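Oligopeptide-binding protein oppA (Lactococcus lactis, PDB 3DRF) captures extracellular oligopeptides in a voluminous venus fly-trap cavity as the receptor of the OppABCDF ABC transporter, which takes them up into the cell. Local coordinates at residues 355-359 and 373-377; 399-403 and 434-439. All coordinates share one frame; numbering follows the deposited sequence.

Contact 1 (355-359 and 373-377)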
loop_
_atom_site.group_PDB
_atom_site.type_symbol
_atom_site.label_atom_id
_atom_site.label_comp_id
_atom_site.label_asym_id
_atom_site.label_seq_id
_atom_site.Cartn_x
_atom_site.Cartn_y
_atom_site.Cartn_z
ATOM N N THR A 355 16.939 -6.627 1.073
ATOM C CA THR A 355 17.253 -7.905 1.673
ATOM C C THR A 355 16.178 -8.926 1.245
ATOM O O THR A 355 15.034 -8.691 1.446
ATOM C CB THR A 355 17.244 -7.798 3.226
ATOM O OG1 THR A 355 18.216 -6.804 3.643
ATOM C CG2 THR A 355 17.589 -9.137 3.835
ATOM N N PRO A 356 16.588 -10.059 0.706
ATOM C CA PRO A 356 15.599 -11.079 0.305
ATOM C C PRO A 356 14.702 -11.429 1.504
ATOM O O PRO A 356 15.216 -11.730 2.573
ATOM C CB PRO A 356 16.466 -12.309 -0.059
ATOM C CG PRO A 356 17.760 -11.652 -0.611
ATOM C CD PRO A 356 17.973 -10.470 0.317
ATOM N N ALA A 357 13.406 -11.347 1.296
ATOM C CA ALA A 357 12.439 -11.593 2.360
ATOM C C ALA A 357 12.234 -13.091 2.601
ATOM O O ALA A 357 12.178 -13.839 1.718
ATOM C CB ALA A 357 11.075 -10.942 1.990
ATOM N N ASN A 358 12.119 -13.450 3.872
ATOM C CA ASN A 358 11.771 -14.818 4.288
ATOM C C ASN A 358 10.259 -15.044 4.456
ATOM O O ASN A 358 9.826 -16.139 4.557
ATOM C CB ASN A 358 12.479 -15.172 5.636
ATOM C CG ASN A 358 11.963 -14.349 6.803
ATOM O OD1 ASN A 358 11.756 -13.178 6.675
ATOM N ND2 ASN A 358 11.735 -14.994 7.918
ATOM N N SER A 359 9.539 -13.948 4.510
ATOM C CA SER A 359 8.079 -13.936 4.791
ATOM C C SER A 359 7.480 -12.582 4.402
ATOM O O SER A 359 8.148 -11.734 3.953
ATOM C CB SER A 359 7.814 -14.226 6.275
ATOM O OG SER A 359 7.881 -13.020 6.996
ATOM N N VAL A 373 11.388 -18.612 10.381
ATOM C CA VAL A 373 10.581 -18.817 9.183
ATOM C C VAL A 373 11.465 -18.809 7.942
ATOM O O VAL A 373 12.225 -17.904 7.713
ATOM C CB VAL A 373 9.429 -17.765 9.066
ATOM C CG1 VAL A 373 8.695 -17.890 7.757
ATOM C CG2 VAL A 373 8.413 -17.969 10.231
ATOM N N LYS A 374 11.339 -19.887 7.188
ATOM C CA LYS A 374 12.075 -20.093 5.954
ATOM C C LYS A 374 11.111 -19.931 4.779
ATOM O O LYS A 374 10.043 -20.466 4.741
ATOM C CB LYS A 374 12.657 -21.487 5.902
ATOM C CG LYS A 374 13.496 -21.870 7.092
ATOM C CD LYS A 374 14.633 -20.888 7.367
ATOM C CE LYS A 374 15.479 -21.297 8.605
ATOM N NZ LYS A 374 16.256 -20.156 9.046
ATOM N N GLY A 375 11.579 -19.166 3.822
ATOM C CA GLY A 375 10.847 -18.897 2.605
ATOM C C GLY A 375 11.677 -19.271 1.375
ATOM O O GLY A 375 12.284 -20.302 1.336
ATOM N N TYR A 376 11.717 -18.366 0.430
ATOM C CA TYR A 376 12.297 -18.590 -0.918
ATOM C C TYR A 376 13.495 -17.673 -1.098
ATOM O O TYR A 376 13.904 -17.395 -2.198
ATOM C CB TYR A 376 11.205 -18.385 -2.036
ATOM C CG TYR A 376 10.040 -19.357 -1.875
ATOM C CD1 TYR A 376 10.009 -20.596 -2.542
ATOM C CD2 TYR A 376 9.009 -19.078 -0.967
ATOM C CE1 TYR A 376 8.962 -21.480 -2.333
ATOM C CE2 TYR A 376 7.982 -19.958 -0.777
ATOM C CZ TYR A 376 7.967 -21.159 -1.444
ATOM O OH TYR A 376 6.973 -22.066 -1.259
ATOM N N GLU A 377 14.058 -17.253 0.023
ATOM C CA GLU A 377 15.194 -16.310 0.010
ATOM C C GLU A 377 16.539 -16.898 -0.510
ATOM O O GLU A 377 17.448 -16.177 -0.774
ATOM C CB GLU A 377 15.374 -15.664 1.406
ATOM C CG GLU A 377 15.759 -16.644 2.543
ATOM C CD GLU A 377 14.586 -17.365 3.229
ATOM O OE1 GLU A 377 13.500 -17.256 2.775
ATOM O OE2 GLU A 377 14.829 -18.077 4.191
HETATM O O HOH W 1 10.601 -15.738 0.398
#
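Asn358 sends its side-chain amide across to the backbone of Val373, and ND2 donates to Val373 O at 3.0 Å in a nearly straight bond. The acceptor lies in the plane of the amide, while the nitrogen itself comes in tilted 33° from the carbonyl plane. Asn358 reaches it because CG sits between its own backbone N and carbonyl carbon (chi1 67°), which carries the amide over beside Val373; the two side chains cross at about a right angle. Val373 CG1, anti to its backbone N (chi1 174°), packs 4.0 Å from Ser359 CB, whose hydroxyl turns to Gln527. All this happens where the strand 354-356, paired antiparallel with 536-549 in the mixed sheet, runs out into a loop, and 373-377 comes back past it in roughly the reverse direction on the way to helix 381-390. Elsewhere on Asn358, the chain of Glu377, bent at its second torsion, brings OE1 to 3.3 Å from Asn358 CA. Glu377 OE1 also accepts from Gly375 N at 2.9 Å, on its syn lone pair, which ties the carboxylate to its own loop. Pro356 CB meets Glu377 CB at 3.8 Å, with helix 342-349 also touching the proline. Gly375 CA comes to 3.5 Å from Asn358 O in a CA-H...O contact; a side chain there would run into that oxygen. Asn531 ND2 bonds both Asn358 O and Lys374 O, and water 1, donating to Ala357 O and accepting from Tyr376 N, bridges the two backbones.

Contact 2 (399-403 and 434-439)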
loop_
_atom_site.group_PDB
_atom_site.type_symbol
_atom_site.label_atom_id
_atom_site.label_comp_id
_atom_site.label_asym_id
_atom_site.label_seq_id
_atom_site.Cartn_x
_atom_site.Cartn_y
_atom_site.Cartn_z
ATOM N N THR A 399 12.559 -29.599 -26.668
ATOM C CA THR A 399 12.208 -28.153 -26.552
ATOM C C THR A 399 12.858 -27.519 -25.332
ATOM O O THR A 399 12.984 -26.315 -25.260
ATOM C CB THR A 399 10.719 -27.942 -26.388
ATOM O OG1 THR A 399 10.318 -28.538 -25.146
ATOM C CG2 THR A 399 9.888 -28.521 -27.542
ATOM N N GLY A 400 13.236 -28.313 -24.354
ATOM C CA GLY A 400 13.744 -27.792 -23.082
ATOM C C GLY A 400 12.699 -27.334 -22.054
ATOM O O GLY A 400 13.054 -26.800 -21.068
ATOM N N TYR A 401 11.452 -27.603 -22.360
ATOM C CA TYR A 401 10.366 -27.221 -21.449
ATOM C C TYR A 401 9.521 -28.435 -21.064
ATOM O O TYR A 401 9.437 -29.418 -21.778
ATOM C CB TYR A 401 9.495 -26.128 -22.079
ATOM C CG TYR A 401 10.269 -24.853 -22.374
ATOM C CD1 TYR A 401 10.735 -24.043 -21.362
ATOM C CD2 TYR A 401 10.586 -24.510 -23.660
ATOM C CE1 TYR A 401 11.414 -22.874 -21.624
ATOM C CE2 TYR A 401 11.284 -23.380 -23.931
ATOM C CZ TYR A 401 11.713 -22.574 -22.908
ATOM O OH TYR A 401 12.440 -21.407 -23.159
ATOM N N ARG A 402 8.898 -28.300 -19.907
ATOM C CA ARG A 402 8.077 -29.360 -19.326
ATOM C C ARG A 402 6.646 -29.375 -19.827
ATOM O O ARG A 402 6.161 -28.371 -20.268
ATOM C CB ARG A 402 8.096 -29.242 -17.803
ATOM C CG ARG A 402 9.524 -29.479 -17.177
ATOM C CD ARG A 402 9.475 -29.165 -15.680
ATOM N NE ARG A 402 10.800 -29.333 -15.059
ATOM C CZ ARG A 402 11.314 -30.491 -14.675
ATOM N NH1 ARG A 402 10.588 -31.564 -14.777
ATOM N NH2 ARG A 402 12.487 -30.555 -14.091
ATOM N N GLU A 403 6.038 -30.563 -19.762
ATOM C CA GLU A 403 4.682 -30.793 -20.249
ATOM C C GLU A 403 3.970 -31.788 -19.309
ATOM O O GLU A 403 4.570 -32.605 -18.719
ATOM C CB GLU A 403 4.712 -31.410 -21.655
ATOM C CG GLU A 403 5.488 -30.621 -22.717
ATOM C CD GLU A 403 5.524 -31.309 -24.069
ATOM O OE1 GLU A 403 4.842 -32.312 -24.190
ATOM O OE2 GLU A 403 6.172 -30.829 -24.920
ATOM N N LYS A 434 13.656 -20.855 -17.269
ATOM C CA LYS A 434 14.066 -21.761 -18.355
ATOM C C LYS A 434 14.934 -22.920 -17.805
ATOM O O LYS A 434 14.789 -24.024 -18.252
ATOM C CB LYS A 434 14.770 -20.960 -19.441
ATOM C CG LYS A 434 15.237 -21.836 -20.639
ATOM C CD LYS A 434 15.797 -20.946 -21.740
ATOM C CE LYS A 434 16.172 -21.750 -23.030
ATOM N NZ LYS A 434 16.985 -20.890 -23.951
ATOM N N LYS A 435 15.803 -22.638 -16.844
ATOM C CA LYS A 435 16.604 -23.701 -16.198
ATOM C C LYS A 435 15.749 -24.792 -15.573
ATOM O O LYS A 435 16.196 -25.911 -15.471
ATOM C CB LYS A 435 17.565 -23.160 -15.121
ATOM C CG LYS A 435 18.612 -22.136 -15.610
ATOM C CD LYS A 435 19.390 -21.552 -14.398
ATOM C CE LYS A 435 20.372 -20.502 -14.813
ATOM N NZ LYS A 435 21.084 -20.035 -13.652
ATOM N N ILE A 436 14.542 -24.473 -15.145
ATOM C CA ILE A 436 13.638 -25.507 -14.565
ATOM C C ILE A 436 12.526 -25.958 -15.513
ATOM O O ILE A 436 11.625 -26.583 -15.119
ATOM C CB ILE A 436 13.023 -25.098 -13.186
ATOM C CG1 ILE A 436 12.128 -23.846 -13.346
ATOM C CG2 ILE A 436 14.183 -24.865 -12.092
ATOM C CD1 ILE A 436 11.172 -23.595 -12.166
ATOM N N GLY A 437 12.652 -25.610 -16.775
ATOM C CA GLY A 437 11.747 -26.061 -17.821
ATOM C C GLY A 437 10.380 -25.380 -17.866
ATOM O O GLY A 437 9.451 -25.902 -18.353
ATOM N N VAL A 438 10.376 -24.144 -17.403
ATOM C CA VAL A 438 9.178 -23.297 -17.455
ATOM C C VAL A 438 9.423 -22.172 -18.462
ATOM O O VAL A 438 10.365 -21.434 -18.354
ATOM C CB VAL A 438 8.873 -22.715 -16.060
ATOM C CG1 VAL A 438 7.592 -21.812 -16.135
ATOM C CG2 VAL A 438 8.680 -23.881 -15.065
ATOM N N LYS A 439 8.553 -22.081 -19.442
ATOM C CA LYS A 439 8.622 -21.052 -20.459
ATOM C C LYS A 439 7.798 -19.830 -20.024
ATOM O O LYS A 439 6.636 -19.888 -19.856
ATOM C CB LYS A 439 8.102 -21.540 -21.816
ATOM C CG LYS A 439 8.368 -20.521 -22.929
ATOM C CD LYS A 439 7.553 -20.835 -24.172
ATOM C CE LYS A 439 8.193 -21.906 -24.892
ATOM N NZ LYS A 439 7.533 -22.212 -26.220
HETATM O O HOH W 2 15.330 -26.063 -20.125
#
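A Schellman motif ends helix 422-435 here, and Gly437, its C-prime residue with positive phi, packs against segment 399-403. Gly437 O accepts the backbone N-H of Arg402 at 2.9 Å, on a lone pair in the carbonyl plane. Arg402 then reaches along the same turn: its chain is extended from CG to NE, and NE donates to Ile436 O at 2.9 Å. That oxygen lies in the guanidinium plane, yet NE stands 41° out of the carbonyl plane. Beyond the turn, Asp389, Asn385 and the carbonyl of Trp393 hold the outer nitrogens, so the arginine joins this helix end to the region of helix 381-390. A CB on Gly437 would run into Arg402 CG. Within the mixed sheet, 401-404 and 439-442 both pair with strand 407-414, which brings Tyr401 beside Lys439. Lys439 CB sits over one ring face, 3.7 Å from the centroid, in a CH-pi contact; the lysine chain bends at chi3 (-79°), carrying CE to 3.6 Å from Tyr401 CE2 and NZ on to Glu408. The methylenes of Lys434 cross obliquely by Tyr401 OH. An alanine here removes the ring, and the Lys439 chain would probably lose the surface its CB and CE rest on, with a gap opened beside Lys434. Water 2 donates to Gly400 O and Lys434 O, linking the two backbones at 2.6 and 2.8 Å.

Both contacts reach the same mixed sheet, at separate places: their centres are about 25 Å apart and their nearest atoms about 10 Å apart. The centre of contact 1 is about 20 Å from the centre of the chain and that of contact 2 about 34 Å, so contact 2 sits farther out, though both are partly buried. The loop of contact 1 leads toward helix 381-390, and Arg402 of contact 2 bonds to its residues. Contact 1 joins a strand's end to an irregular loop by one side-chain amide bond, with a carboxylate tied to its own loop packing against the asparagine; contact 2 sets a strand against a helix terminus with backbone and guanidinium bonds, plus a tyrosine ring with one lysine's CB over its face and another's chain beside its hydroxyl.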